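Local coordinates for protein N-isopropylammelide isopropylaminohydrolase (Burkholderia multivorans ATCC 17616, PDB 6NBO) that belongs to the amidohydrolase family and binds two zinc ions in a TIM-barrel domain, at residues T247-F252 and A275-A280; A267-L272 and A295-I300; V286-A291 and M327-R332; E63-L68 and G302-R307; R122-V127 and R350-D355. All blocks are in the same frame, centred on the assembly; numbering follows the deposited sequence. Where two conformers were deposited one is given.

All five contacts belong to the TIM-barrel domain of a single chain. Interactions 1, 4 and 5 draw on barrel strands 56-66, 120-128, 246-250 and 275-278. Their centres lie about 11 to 13 Å apart. Interaction 4 holds the zinc site; interaction 1 adds H250. Interactions 1 and 2 have centres about 11 Å apart; the latter joins a helix outside the barrel to the turn before strand 299-301. Interactions 1 and 3 have centres about 13 Å apart; the latter lies at the start of helix 289-295 and the end of helix 318-328. Interactions 4 and 5 link early residues (63-68, 122-127) with late ones (302-307, 350-355), so the sequence ends of the barrel meet.

Interaction 1: T247-F252 and A275-A280; sequences TISHAF and AVVTTA
I248 and V277 are joined through their backbones. Strands 247-250 and 275-278 run in the same direction, 4.6 Å apart at their closest and turned by 20°. I248 N donates to A275 O at 3.1 Å, and the bond is nearly straight at the hydrogen. The O of I248 accepts from V277 N at 2.9 Å, so I248 straddles V276. The CA of V276 also makes a CA-H...O contact with I248 O. H250 N gives a third bond to V277 O, more bent, at 143°.

This is parallel pairing of neighbouring strands in the TIM barrel. Strand 215-219 flanks 247-250, and strand 299-301 flanks 275-278.

Side-chain contacts are few. T247 CG2 meets V277 CG2 at 3.7 Å; chi1 of -60° sets T247 OG1 beside the backbone N and leaves CG2 anti to it. S249 OG rests against V277 CB at 3.6 Å. S249 OG is hydrogen-bonded to D216 OD1 and H65 ND1. In one of two deposited conformers, V276 CG2 touches A251 CB. The H250 ring turns its edge to T279, with CE1 4.1 Å from T279 CG2. H250 is also a ligand of one zinc ion, together with D304.

Waters join the two segments at both ends. One lies between T247 OG1 and A275 N; T247 OG1 is also bonded to R124 NH1. A second connects H250 ND1, at 2.8 Å, with T279 N. A third donates to H250 O and sits 2.9 Å from T278 OG1.

Interaction 2: A267-L272 and A295-I300; sequences ARMAEL and AGVTVI
M269 and A270 meet the turn at 295-297. The contact is made by van der Waals touches and a water, without a direct hydrogen bond. Just before them, R268 NH1 makes a salt bridge with D231 OD1 of helix 223-239, away from this contact. M269 comes next, with its CB 4.0 Å from V297 CG2. Its side chain also packs on L234 and V274.

A270 makes the closest approach. Its CB points at the turn and lies 3.2 Å from A295 O and 3.5 Å from G296 O. V297 CG2 approaches the same residue, 3.8 Å from A270 N. The small methyl of A270 thus sits against two carbonyl oxygens and one valine methyl.

G296 has no side chain. Its positive phi (87°) belongs to a Schellman motif at the end of helix 289-295. The turn therefore presents mainly backbone to A270. A270 O accepts from a water at 2.9 Å, and the same water makes a weak bond to G296 O.

After A270 the helix leaves this contact. E271 O accepts from Q243 NE2, and L272 has a backbone bond with H244.

The arrangement is that of neighbouring outer helices in a TIM barrel. Helix 259-272 precedes strand 275-278, and helix 289-295 leads through this turn into strand 299-301.

Interaction 3: V286-A291 and M327-R332; sequences VPSVLA and MRNDFR
N329 OD1 accepts a hydrogen bond from V289 N at 2.9 Å, at the tight side of the contact. The donor is tilted 33° from the plane of the amide carbonyl. N329 OD1 also accepts from a water at 2.7 Å, which S288 OG and L290 N share. N329 ND2 lies 3.5 Å from V289 CG2, and donates to I325 O. F331 and L290 reach toward each other tip to tip, with F331 CE1 3.7 Å from L290 CG. F331 CZ lies 4.1 Å from V289 CB, the two side chains crossing at about a right angle. F331 also packs on helix 334-342.

Two helix ends meet here. S288 is the N-cap of helix 289-295, with its OG accepting from A291 N at 3.0 Å. A Schellman motif with D330 at its C-prime position ends helix 318-328. Both helices belong to the outer layer of the TIM barrel.

The V286 side is looser, without a direct bond between the segments. V286 CG2 sits over the centre of the R328 guanidinium, 3.8 Å from CZ. R328 NH2 donates to V284 O and its NE to P281 O. A water spans V286 N and R328 NH2. Another bridges P287 O and N329 ND2.

Interaction 4: E63-L68 and G302-R307; sequences EGHTHL and GNDGVR. With ZN (zinc ion), chain B; ZN (zinc ion), chain M.
D304 shares its carboxylate between two zinc ions, one of them also bound by H65 and H67. D304 OD1 is 2.3 Å from the first zinc ion, and D304 OD2 is 2.4 Å from the second. H65 NE2 at 2.1 Å and H67 NE2 at 2.3 Å bind the first zinc ion too, and H218 completes its set of protein ligands. H250 and a water join D304 on the second. Both histidine side chains lie beside D304 and point the same way. The H65 ring is turned 70° from the carboxylate plane, the H67 ring 49°. H65 and H67 form the His-X-His motif of the amidohydrolase family.

The backbone around D304 is held as well. D304 N donates to H65 O at 2.9 Å, and T66 OG1 donates to D304 O at 2.8 Å. E63 forms a second shell. Its OE2 accepts N303 ND2 at 2.8 Å and N303 N, the latter on the syn lone pair. Its OE1 accepts H65 N, met from above the carboxylate plane. One glutamate thus holds the backbone of the ligand H65 and that of N303, next to the ligand D304. H65 ND1, remote from the metal, is held by S249.

Segment 63-68 covers the end of strand 56-66, beside strand 120-128, and the residues just after it. G64 has a backbone bond with G301. Segment 302-307 follows strand 299-301. F115 of helix 104-117 and M318 of helix 318-328 pack on E63 and N303.

Interaction 5: R122-V127 and R350-D355; sequences RIRTHV and RGCGFD
Strand residues R122 and R124 pass the end of helix 346-352; the CA atoms of R122 and F354 are 7.6 Å apart, as are those of R124 and C352. Between F354 and C352, G353 has positive phi (76°) in a Schellman motif that ends the helix. The F354 ring then reaches the strand.

R122, modelled in two conformers, is described in one. Its CB lies over the centre of the F354 ring, a CH-pi contact 3.8 Å from the centroid and 6° off the normal. The two side chains slide past each other in opposite directions, and R122 CD comes to 3.6 Å from F354 CG. The extended chain carries R122 NH1 to D355 O, a hydrogen bond of 2.7 Å; NH2 adds a weak one. R122 NH1 also makes a salt bridge with E153 OE1. The ring's edge faces I123 O, 3.8 Å from F354 CZ.

R124 has C352 SG over one face of its guanidinium, 3.8 Å from NE. The main polar partners of R124 are Q155 and D216. Q155 NE2 also donates to C352 O, linking both segments.

Strand 120-128 lies between strands 56-66 and 153-159 of the TIM barrel. F354 packs on V62 of the first and on E153 and Q155 of the second.

Interaction 1: T247-F252 and A275-A280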
# COMPACT_ATOMS: atom_id res chain seq x y z
N THR A 247 2.92 -8.69 -7.84
CA THR A 247 1.80 -8.46 -6.94
C THR A 247 0.53 -8.43 -7.78
O THR A 247 0.53 -7.86 -8.89
CB THR A 247 1.99 -7.13 -6.17
OG1 THR A 247 3.20 -7.20 -5.42
CG2 THR A 247 0.82 -6.82 -5.24
N ILE A 248 -0.53 -9.05 -7.29
CA ILE A 248 -1.85 -8.98 -7.92
C ILE A 248 -2.73 -8.09 -7.06
O ILE A 248 -2.98 -8.41 -5.89
CB ILE A 248 -2.50 -10.37 -8.06
CG1 ILE A 248 -1.50 -11.37 -8.63
CG2 ILE A 248 -3.76 -10.24 -8.93
CD1 ILE A 248 -1.07 -11.06 -10.04
N SER A 249 -3.22 -6.99 -7.63
CA SER A 249 -4.12 -6.11 -6.89
C SER A 249 -5.57 -6.45 -7.20
O SER A 249 -5.93 -6.71 -8.35
CB SER A 249 -3.84 -4.64 -7.24
OG SER A 249 -2.65 -4.18 -6.61
N HIS A 250 -6.40 -6.42 -6.14
CA HIS A 250 -7.85 -6.63 -6.15
C HIS A 250 -8.17 -8.12 -6.23
O HIS A 250 -8.61 -8.71 -5.24
CB HIS A 250 -8.51 -5.82 -7.26
CG HIS A 250 -8.21 -4.35 -7.18
ND1 HIS A 250 -8.25 -3.66 -5.99
CD2 HIS A 250 -7.81 -3.46 -8.12
CE1 HIS A 250 -7.92 -2.40 -6.20
NE2 HIS A 250 -7.66 -2.25 -7.49
N ALA A 251 -7.93 -8.74 -7.39
CA ALA A 251 -8.04 -10.19 -7.52
C ALA A 251 -9.43 -10.70 -7.13
O ALA A 251 -9.56 -11.74 -6.49
CB ALA A 251 -6.96 -10.90 -6.70
N PHE A 252 -10.47 -9.94 -7.52
CA PHE A 252 -11.84 -10.29 -7.18
C PHE A 252 -12.20 -11.71 -7.59
O PHE A 252 -13.04 -12.35 -6.93
CB PHE A 252 -12.82 -9.32 -7.85
CG PHE A 252 -12.57 -7.88 -7.55
CD1 PHE A 252 -12.15 -7.48 -6.29
CD2 PHE A 252 -12.75 -6.91 -8.52
CE1 PHE A 252 -11.91 -6.14 -6.01
CE2 PHE A 252 -12.53 -5.58 -8.26
CZ PHE A 252 -12.11 -5.19 -7.00
N ALA A 275 2.12 -11.75 -3.74
CA ALA A 275 1.20 -11.23 -2.74
C ALA A 275 -0.08 -10.73 -3.42
O ALA A 275 -0.11 -10.49 -4.63
CB ALA A 275 1.84 -10.09 -1.94
N VAL A 276 -1.14 -10.60 -2.62
CA VAL A 276 -2.39 -10.05 -3.11
C VAL A 276 -2.72 -8.79 -2.32
O VAL A 276 -2.49 -8.71 -1.11
CB VAL A 276 -3.53 -11.10 -3.05
CG1 VAL A 276 -3.92 -11.47 -1.61
CG2 VAL A 276 -4.74 -10.63 -3.86
N VAL A 277 -3.22 -7.78 -3.03
CA VAL A 277 -3.69 -6.55 -2.41
C VAL A 277 -5.20 -6.62 -2.33
O VAL A 277 -5.88 -6.87 -3.33
CB VAL A 277 -3.26 -5.31 -3.21
CG1 VAL A 277 -3.95 -4.08 -2.64
CG2 VAL A 277 -1.75 -5.17 -3.20
N THR A 278 -5.75 -6.38 -1.14
CA THR A 278 -7.19 -6.21 -1.02
C THR A 278 -7.48 -4.85 -0.40
O THR A 278 -6.78 -4.42 0.52
CB THR A 278 -7.85 -7.34 -0.21
OG1 THR A 278 -9.28 -7.19 -0.26
CG2 THR A 278 -7.39 -7.36 1.26
N THR A 279 -8.47 -4.16 -0.95
CA THR A 279 -8.93 -2.90 -0.39
C THR A 279 -10.30 -3.06 0.24
O THR A 279 -10.93 -2.07 0.64
CB THR A 279 -8.94 -1.82 -1.47
OG1 THR A 279 -9.96 -2.11 -2.43
CG2 THR A 279 -7.57 -1.79 -2.17
N ALA A 280 -10.79 -4.30 0.31
CA ALA A 280 -12.05 -4.66 0.95
C ALA A 280 -13.25 -3.86 0.44
O ALA A 280 -14.03 -3.34 1.24
CB ALA A 280 -11.93 -4.53 2.46
O HOH W 1 4.16 -9.43 -4.32
O HOH W 2 -9.62 -4.53 -3.76
O HOH W 3 -9.97 -7.25 -3.03

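Interaction 2: A267-L272 and A295-I300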
# COMPACT_ATOMS: atom_id res chain seq x y z
N ALA A 267 -2.06 -21.61 -4.07
CA ALA A 267 -0.85 -22.40 -3.85
C ALA A 267 0.27 -21.96 -4.77
O ALA A 267 1.42 -21.82 -4.34
CB ALA A 267 -1.15 -23.89 -4.04
N ARG A 268 -0.06 -21.68 -6.04
CA ARG A 268 0.95 -21.22 -6.99
C ARG A 268 1.47 -19.85 -6.61
O ARG A 268 2.68 -19.60 -6.69
CB ARG A 268 0.36 -21.20 -8.40
CG ARG A 268 0.07 -22.59 -8.93
CD ARG A 268 -0.79 -22.53 -10.18
NE ARG A 268 -0.09 -21.87 -11.28
CZ ARG A 268 -0.67 -21.54 -12.42
NH1 ARG A 268 -1.96 -21.80 -12.59
NH2 ARG A 268 0.02 -20.95 -13.38
N MET A 269 0.57 -18.94 -6.20
CA MET A 269 1.01 -17.63 -5.75
C MET A 269 1.95 -17.74 -4.55
O MET A 269 2.97 -17.05 -4.49
CB MET A 269 -0.21 -16.77 -5.42
CG MET A 269 -1.13 -16.59 -6.63
SD MET A 269 -2.72 -15.88 -6.19
CE MET A 269 -2.16 -14.33 -5.57
N ALA A 270 1.62 -18.60 -3.58
CA ALA A 270 2.50 -18.75 -2.43
C ALA A 270 3.88 -19.22 -2.86
O ALA A 270 4.91 -18.67 -2.43
CB ALA A 270 1.89 -19.73 -1.43
N GLU A 271 3.92 -20.24 -3.72
CA GLU A 271 5.19 -20.76 -4.23
C GLU A 271 6.03 -19.67 -4.89
O GLU A 271 7.25 -19.62 -4.70
CB GLU A 271 4.90 -21.90 -5.21
CG GLU A 271 6.13 -22.50 -5.87
CD GLU A 271 7.14 -23.01 -4.87
OE1 GLU A 271 6.72 -23.62 -3.86
OE2 GLU A 271 8.36 -22.80 -5.07
N LEU A 272 5.40 -18.77 -5.64
CA LEU A 272 6.13 -17.76 -6.39
C LEU A 272 6.35 -16.48 -5.59
O LEU A 272 6.91 -15.52 -6.13
CB LEU A 272 5.39 -17.44 -7.69
CG LEU A 272 5.43 -18.59 -8.69
CD1 LEU A 272 4.43 -18.40 -9.81
CD2 LEU A 272 6.84 -18.70 -9.26
N ALA A 295 -3.20 -20.54 2.70
CA ALA A 295 -2.43 -21.02 1.57
C ALA A 295 -1.00 -20.50 1.57
O ALA A 295 -0.21 -20.93 0.73
CB ALA A 295 -3.11 -20.65 0.25
N GLY A 296 -0.65 -19.60 2.48
CA GLY A 296 0.68 -19.04 2.48
C GLY A 296 0.86 -17.83 1.60
O GLY A 296 1.99 -17.50 1.24
N VAL A 297 -0.23 -17.15 1.23
CA VAL A 297 -0.18 -15.97 0.37
C VAL A 297 -0.21 -14.73 1.25
O VAL A 297 -1.11 -14.57 2.08
CB VAL A 297 -1.35 -15.97 -0.64
CG1 VAL A 297 -1.34 -14.66 -1.45
CG2 VAL A 297 -1.25 -17.16 -1.57
N THR A 298 0.77 -13.86 1.08
CA THR A 298 0.79 -12.60 1.82
C THR A 298 -0.31 -11.66 1.35
O THR A 298 -0.52 -11.49 0.14
CB THR A 298 2.14 -11.93 1.66
OG1 THR A 298 3.15 -12.80 2.17
CG2 THR A 298 2.18 -10.59 2.42
N VAL A 299 -1.01 -11.04 2.29
CA VAL A 299 -2.10 -10.11 1.99
C VAL A 299 -1.65 -8.69 2.34
O VAL A 299 -1.23 -8.42 3.47
CB VAL A 299 -3.39 -10.48 2.73
CG1 VAL A 299 -4.50 -9.47 2.38
CG2 VAL A 299 -3.85 -11.88 2.33
N ILE A 300 -1.78 -7.79 1.36
CA ILE A 300 -1.46 -6.37 1.48
C ILE A 300 -2.76 -5.59 1.53
O ILE A 300 -3.62 -5.75 0.65
CB ILE A 300 -0.60 -5.90 0.28
CG1 ILE A 300 0.67 -6.75 0.13
CG2 ILE A 300 -0.28 -4.40 0.41
CD1 ILE A 300 1.34 -6.58 -1.23
O HOH W 4 4.62 -16.34 -0.73

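Interaction 3: V286-A291 and M327-R332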
# COMPACT_ATOMS: atom_id res chain seq x y z
N VAL A 286 -14.40 -10.64 -2.83
CA VAL A 286 -13.00 -10.34 -2.55
C VAL A 286 -12.29 -11.65 -2.23
O VAL A 286 -12.92 -12.65 -1.85
CB VAL A 286 -12.85 -9.34 -1.39
CG1 VAL A 286 -13.44 -7.99 -1.77
CG2 VAL A 286 -13.52 -9.89 -0.14
N PRO A 287 -10.97 -11.69 -2.38
CA PRO A 287 -10.22 -12.82 -1.82
C PRO A 287 -10.41 -12.88 -0.31
O PRO A 287 -10.35 -11.86 0.38
CB PRO A 287 -8.77 -12.53 -2.21
CG PRO A 287 -8.73 -11.08 -2.57
CD PRO A 287 -10.10 -10.73 -3.08
N SER A 288 -10.69 -14.08 0.18
CA SER A 288 -10.75 -14.30 1.62
C SER A 288 -9.36 -14.11 2.21
O SER A 288 -8.41 -14.79 1.80
CB SER A 288 -11.30 -15.69 1.91
OG SER A 288 -11.03 -16.07 3.25
N VAL A 289 -9.23 -13.19 3.17
CA VAL A 289 -7.95 -13.00 3.83
C VAL A 289 -7.50 -14.30 4.50
O VAL A 289 -6.33 -14.69 4.39
CB VAL A 289 -8.04 -11.84 4.84
CG1 VAL A 289 -6.82 -11.80 5.71
CG2 VAL A 289 -8.19 -10.52 4.09
N LEU A 290 -8.42 -15.00 5.16
CA LEU A 290 -8.03 -16.25 5.82
C LEU A 290 -7.68 -17.35 4.82
O LEU A 290 -6.82 -18.19 5.11
CB LEU A 290 -9.14 -16.71 6.77
CG LEU A 290 -9.35 -15.74 7.94
CD1 LEU A 290 -10.34 -16.30 8.94
CD2 LEU A 290 -8.02 -15.43 8.62
N ALA A 291 -8.33 -17.40 3.66
CA ALA A 291 -7.94 -18.40 2.66
C ALA A 291 -6.55 -18.12 2.12
O ALA A 291 -5.75 -19.05 1.94
CB ALA A 291 -8.96 -18.45 1.52
N MET A 327 -14.06 -6.02 8.79
CA MET A 327 -15.51 -6.07 8.59
C MET A 327 -15.88 -6.83 7.33
O MET A 327 -16.78 -7.68 7.34
CB MET A 327 -16.07 -4.64 8.51
CG MET A 327 -16.00 -3.85 9.80
SD MET A 327 -16.50 -2.12 9.49
CE MET A 327 -17.15 -1.68 11.09
N ARG A 328 -15.19 -6.54 6.23
CA ARG A 328 -15.50 -7.21 4.97
C ARG A 328 -15.31 -8.71 5.07
O ARG A 328 -16.04 -9.47 4.43
CB ARG A 328 -14.63 -6.63 3.85
CG ARG A 328 -14.91 -7.22 2.46
CD ARG A 328 -16.31 -6.87 1.96
NE ARG A 328 -16.61 -7.45 0.66
CZ ARG A 328 -17.04 -8.70 0.47
NH1 ARG A 328 -17.23 -9.49 1.52
NH2 ARG A 328 -17.28 -9.15 -0.75
N ASN A 329 -14.35 -9.16 5.88
CA ASN A 329 -14.08 -10.58 6.05
C ASN A 329 -14.84 -11.19 7.23
O ASN A 329 -14.58 -12.34 7.58
CB ASN A 329 -12.58 -10.80 6.21
CG ASN A 329 -11.85 -10.76 4.87
OD1 ASN A 329 -11.58 -11.80 4.28
ND2 ASN A 329 -11.54 -9.56 4.38
N ASP A 330 -15.77 -10.43 7.82
CA ASP A 330 -16.63 -10.91 8.91
C ASP A 330 -15.81 -11.30 10.14
O ASP A 330 -16.17 -12.21 10.88
CB ASP A 330 -17.51 -12.09 8.45
CG ASP A 330 -18.79 -12.21 9.27
OD1 ASP A 330 -19.11 -11.28 10.03
OD2 ASP A 330 -19.47 -13.25 9.14
N PHE A 331 -14.68 -10.63 10.35
CA PHE A 331 -13.86 -10.89 11.53
C PHE A 331 -14.57 -10.38 12.78
O PHE A 331 -15.14 -9.29 12.78
CB PHE A 331 -12.50 -10.21 11.40
CG PHE A 331 -11.57 -10.85 10.38
CD1 PHE A 331 -11.90 -12.03 9.73
CD2 PHE A 331 -10.35 -10.25 10.09
CE1 PHE A 331 -11.04 -12.59 8.80
CE2 PHE A 331 -9.47 -10.81 9.17
CZ PHE A 331 -9.82 -11.99 8.52
N ARG A 332 -14.52 -11.17 13.86
CA ARG A 332 -15.04 -10.71 15.14
C ARG A 332 -14.02 -10.95 16.25
O ARG A 332 -13.95 -10.18 17.21
CB ARG A 332 -16.35 -11.42 15.50
CG ARG A 332 -17.42 -11.41 14.42
CD ARG A 332 -18.37 -10.22 14.54
NE ARG A 332 -19.42 -10.28 13.52
CZ ARG A 332 -20.72 -10.42 13.77
NH1 ARG A 332 -21.16 -10.50 15.02
NH2 ARG A 332 -21.59 -10.46 12.77
O HOH W 5 -16.58 -12.33 -1.15
O HOH W 6 -10.55 -9.25 1.60
O HOH W 7 -11.37 -14.26 5.33

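Interaction 4: E63-L68 and G302-R307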
# COMPACT_ATOMS: atom_id res chain seq x y z
N GLU A 63 0.57 1.89 3.60
CA GLU A 63 -0.45 1.94 2.56
C GLU A 63 0.06 1.15 1.37
O GLU A 63 0.97 1.59 0.66
CB GLU A 63 -0.77 3.39 2.20
CG GLU A 63 -1.55 3.58 0.89
CD GLU A 63 -2.88 2.87 0.89
OE1 GLU A 63 -2.88 1.63 0.76
OE2 GLU A 63 -3.92 3.55 1.05
N GLY A 64 -0.49 -0.05 1.15
CA GLY A 64 0.00 -0.94 0.11
C GLY A 64 -0.58 -0.72 -1.27
O GLY A 64 -0.13 -1.36 -2.23
N HIS A 65 -1.58 0.16 -1.41
CA HIS A 65 -2.20 0.39 -2.72
C HIS A 65 -3.05 1.65 -2.65
O HIS A 65 -4.17 1.62 -2.13
CB HIS A 65 -3.07 -0.79 -3.16
CG HIS A 65 -3.66 -0.67 -4.54
ND1 HIS A 65 -3.41 -1.58 -5.54
CD2 HIS A 65 -4.54 0.22 -5.07
CE1 HIS A 65 -4.09 -1.26 -6.63
NE2 HIS A 65 -4.78 -0.16 -6.37
N THR A 66 -2.55 2.76 -3.18
CA THR A 66 -3.40 3.92 -3.37
C THR A 66 -3.03 4.56 -4.70
O THR A 66 -2.21 4.02 -5.47
CB THR A 66 -3.30 4.88 -2.18
OG1 THR A 66 -4.34 5.86 -2.28
CG2 THR A 66 -1.93 5.59 -2.13
N HIS A 67 -3.64 5.73 -4.98
CA HIS A 67 -3.47 6.45 -6.24
C HIS A 67 -3.29 7.92 -5.84
O HIS A 67 -4.23 8.71 -5.93
CB HIS A 67 -4.67 6.25 -7.18
CG HIS A 67 -4.84 4.85 -7.69
ND1 HIS A 67 -4.30 4.42 -8.87
CD2 HIS A 67 -5.48 3.78 -7.16
CE1 HIS A 67 -4.61 3.15 -9.07
NE2 HIS A 67 -5.32 2.73 -8.04
N LEU A 68 -2.07 8.27 -5.41
CA LEU A 68 -1.82 9.61 -4.87
C LEU A 68 -1.99 10.68 -5.94
O LEU A 68 -2.29 11.84 -5.61
CB LEU A 68 -0.42 9.72 -4.27
CG LEU A 68 -0.02 8.92 -3.03
CD1 LEU A 68 1.44 9.14 -2.69
CD2 LEU A 68 -0.91 9.25 -1.85
N GLY A 302 -4.91 -1.97 1.32
CA GLY A 302 -4.80 -0.66 0.71
C GLY A 302 -6.13 0.07 0.68
O GLY A 302 -7.19 -0.55 0.78
N ASN A 303 -6.07 1.40 0.54
CA ASN A 303 -7.30 2.17 0.38
C ASN A 303 -7.88 2.05 -1.02
O ASN A 303 -9.10 2.12 -1.18
CB ASN A 303 -7.08 3.67 0.66
CG ASN A 303 -7.15 4.01 2.12
OD1 ASN A 303 -8.24 4.14 2.69
ND2 ASN A 303 -5.99 4.19 2.75
N ASP A 304 -7.03 1.89 -2.03
CA ASP A 304 -7.32 2.28 -3.41
C ASP A 304 -7.45 3.79 -3.44
O ASP A 304 -6.73 4.49 -2.71
CB ASP A 304 -8.59 1.60 -3.95
CG ASP A 304 -8.43 1.18 -5.41
OD1 ASP A 304 -7.33 1.39 -5.96
OD2 ASP A 304 -9.39 0.64 -5.98
N GLY A 305 -8.37 4.33 -4.23
CA GLY A 305 -8.50 5.78 -4.33
C GLY A 305 -8.89 6.42 -3.02
O GLY A 305 -9.49 5.81 -2.13
N VAL A 306 -8.53 7.70 -2.88
CA VAL A 306 -8.91 8.50 -1.72
C VAL A 306 -9.51 9.81 -2.24
O VAL A 306 -8.77 10.68 -2.71
CB VAL A 306 -7.72 8.79 -0.79
CG1 VAL A 306 -8.15 9.75 0.32
CG2 VAL A 306 -7.16 7.49 -0.20
N ARG A 307 -10.83 9.94 -2.14
CA ARG A 307 -11.54 11.18 -2.47
C ARG A 307 -11.15 11.71 -3.85
O ARG A 307 -10.63 12.82 -3.99
CB ARG A 307 -11.32 12.24 -1.39
CG ARG A 307 -11.86 11.82 -0.05
CD ARG A 307 -12.16 13.00 0.88
NE ARG A 307 -12.26 12.49 2.24
CZ ARG A 307 -12.22 13.23 3.34
NH1 ARG A 307 -12.12 14.56 3.26
NH2 ARG A 307 -12.29 12.63 4.52
ZN ZN B . -6.12 0.64 -7.72
ZN ZN M . -9.01 0.15 -8.28
O HOH W 8 -7.05 8.77 -5.18
O HOH W 9 -7.79 1.61 -9.60

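Interaction 5: R122-V127 and R350-D355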
# COMPACT_ATOMS: atom_id res chain seq x y z
N ARG A 122 5.17 4.38 4.99
CA ARG A 122 5.52 3.65 3.78
C ARG A 122 4.28 3.56 2.91
O ARG A 122 3.22 3.13 3.38
CB ARG A 122 6.05 2.27 4.13
CG ARG A 122 7.24 2.33 5.09
CD ARG A 122 8.04 1.10 5.06
NE ARG A 122 8.88 0.94 6.25
CZ ARG A 122 10.10 0.43 6.20
NH1 ARG A 122 10.61 0.11 5.02
NH2 ARG A 122 10.81 0.26 7.30
N ILE A 123 4.40 3.95 1.64
CA ILE A 123 3.26 4.00 0.72
C ILE A 123 3.66 3.40 -0.61
O ILE A 123 4.68 3.78 -1.19
CB ILE A 123 2.77 5.45 0.50
CG1 ILE A 123 2.44 6.15 1.83
CG2 ILE A 123 1.60 5.45 -0.51
CD1 ILE A 123 1.93 7.61 1.64
N ARG A 124 2.85 2.47 -1.12
CA ARG A 124 2.91 2.07 -2.52
C ARG A 124 1.77 2.75 -3.27
O ARG A 124 0.59 2.52 -2.97
CB ARG A 124 2.81 0.55 -2.70
CG ARG A 124 2.75 0.14 -4.20
CD ARG A 124 2.78 -1.39 -4.40
NE ARG A 124 4.09 -1.94 -4.09
CZ ARG A 124 4.45 -3.19 -4.34
NH1 ARG A 124 3.59 -4.03 -4.92
NH2 ARG A 124 5.67 -3.60 -4.00
N THR A 125 2.12 3.59 -4.23
CA THR A 125 1.11 4.29 -5.01
C THR A 125 1.25 3.93 -6.48
O THR A 125 2.36 3.80 -7.00
CB THR A 125 1.19 5.82 -4.86
OG1 THR A 125 0.10 6.42 -5.58
CG2 THR A 125 2.51 6.37 -5.41
N HIS A 126 0.12 3.73 -7.11
CA HIS A 126 0.07 3.70 -8.56
C HIS A 126 -0.04 5.13 -9.06
O HIS A 126 -0.55 6.01 -8.36
CB HIS A 126 -1.12 2.83 -9.00
CG HIS A 126 -1.02 1.42 -8.49
ND1 HIS A 126 -0.80 0.35 -9.32
CD2 HIS A 126 -1.07 0.92 -7.24
CE1 HIS A 126 -0.72 -0.76 -8.60
NE2 HIS A 126 -0.88 -0.44 -7.33
N VAL A 127 0.51 5.38 -10.24
CA VAL A 127 0.46 6.70 -10.86
C VAL A 127 0.10 6.50 -12.32
O VAL A 127 0.71 5.66 -12.99
CB VAL A 127 1.79 7.46 -10.73
CG1 VAL A 127 1.70 8.80 -11.45
CG2 VAL A 127 2.17 7.65 -9.26
N ARG A 350 6.07 -6.92 4.15
CA ARG A 350 6.59 -8.13 3.51
C ARG A 350 6.12 -8.21 2.06
O ARG A 350 6.92 -8.43 1.14
CB ARG A 350 6.14 -9.36 4.30
CG ARG A 350 6.97 -10.61 4.13
CD ARG A 350 6.34 -11.79 4.89
NE ARG A 350 5.79 -11.39 6.19
CZ ARG A 350 4.50 -11.46 6.51
NH1 ARG A 350 4.09 -11.07 7.72
NH2 ARG A 350 3.61 -11.95 5.64
N GLY A 351 4.82 -8.04 1.85
CA GLY A 351 4.28 -8.17 0.50
C GLY A 351 4.86 -7.16 -0.46
O GLY A 351 5.12 -7.48 -1.62
N CYS A 352 5.06 -5.92 -0.01
CA CYS A 352 5.58 -4.87 -0.89
C CYS A 352 7.09 -4.84 -0.97
O CYS A 352 7.63 -4.09 -1.80
CB CYS A 352 5.09 -3.49 -0.42
SG CYS A 352 3.31 -3.24 -0.58
N GLY A 353 7.80 -5.59 -0.14
CA GLY A 353 9.24 -5.51 -0.17
C GLY A 353 9.79 -4.26 0.50
O GLY A 353 10.85 -3.77 0.10
N PHE A 354 9.06 -3.71 1.47
CA PHE A 354 9.57 -2.64 2.33
C PHE A 354 10.51 -3.26 3.37
O PHE A 354 10.06 -4.04 4.21
CB PHE A 354 8.41 -1.93 3.02
CG PHE A 354 7.66 -0.98 2.14
CD1 PHE A 354 8.29 0.14 1.60
CD2 PHE A 354 6.30 -1.17 1.87
CE1 PHE A 354 7.59 1.05 0.81
CE2 PHE A 354 5.59 -0.27 1.06
CZ PHE A 354 6.25 0.83 0.53
N ASP A 355 11.79 -2.90 3.32
CA ASP A 355 12.80 -3.55 4.14
C ASP A 355 12.98 -2.84 5.48
O ASP A 355 12.49 -1.73 5.69
CB ASP A 355 14.14 -3.58 3.39
CG ASP A 355 14.03 -4.26 2.04
OD1 ASP A 355 13.50 -5.39 1.98
OD2 ASP A 355 14.47 -3.66 1.03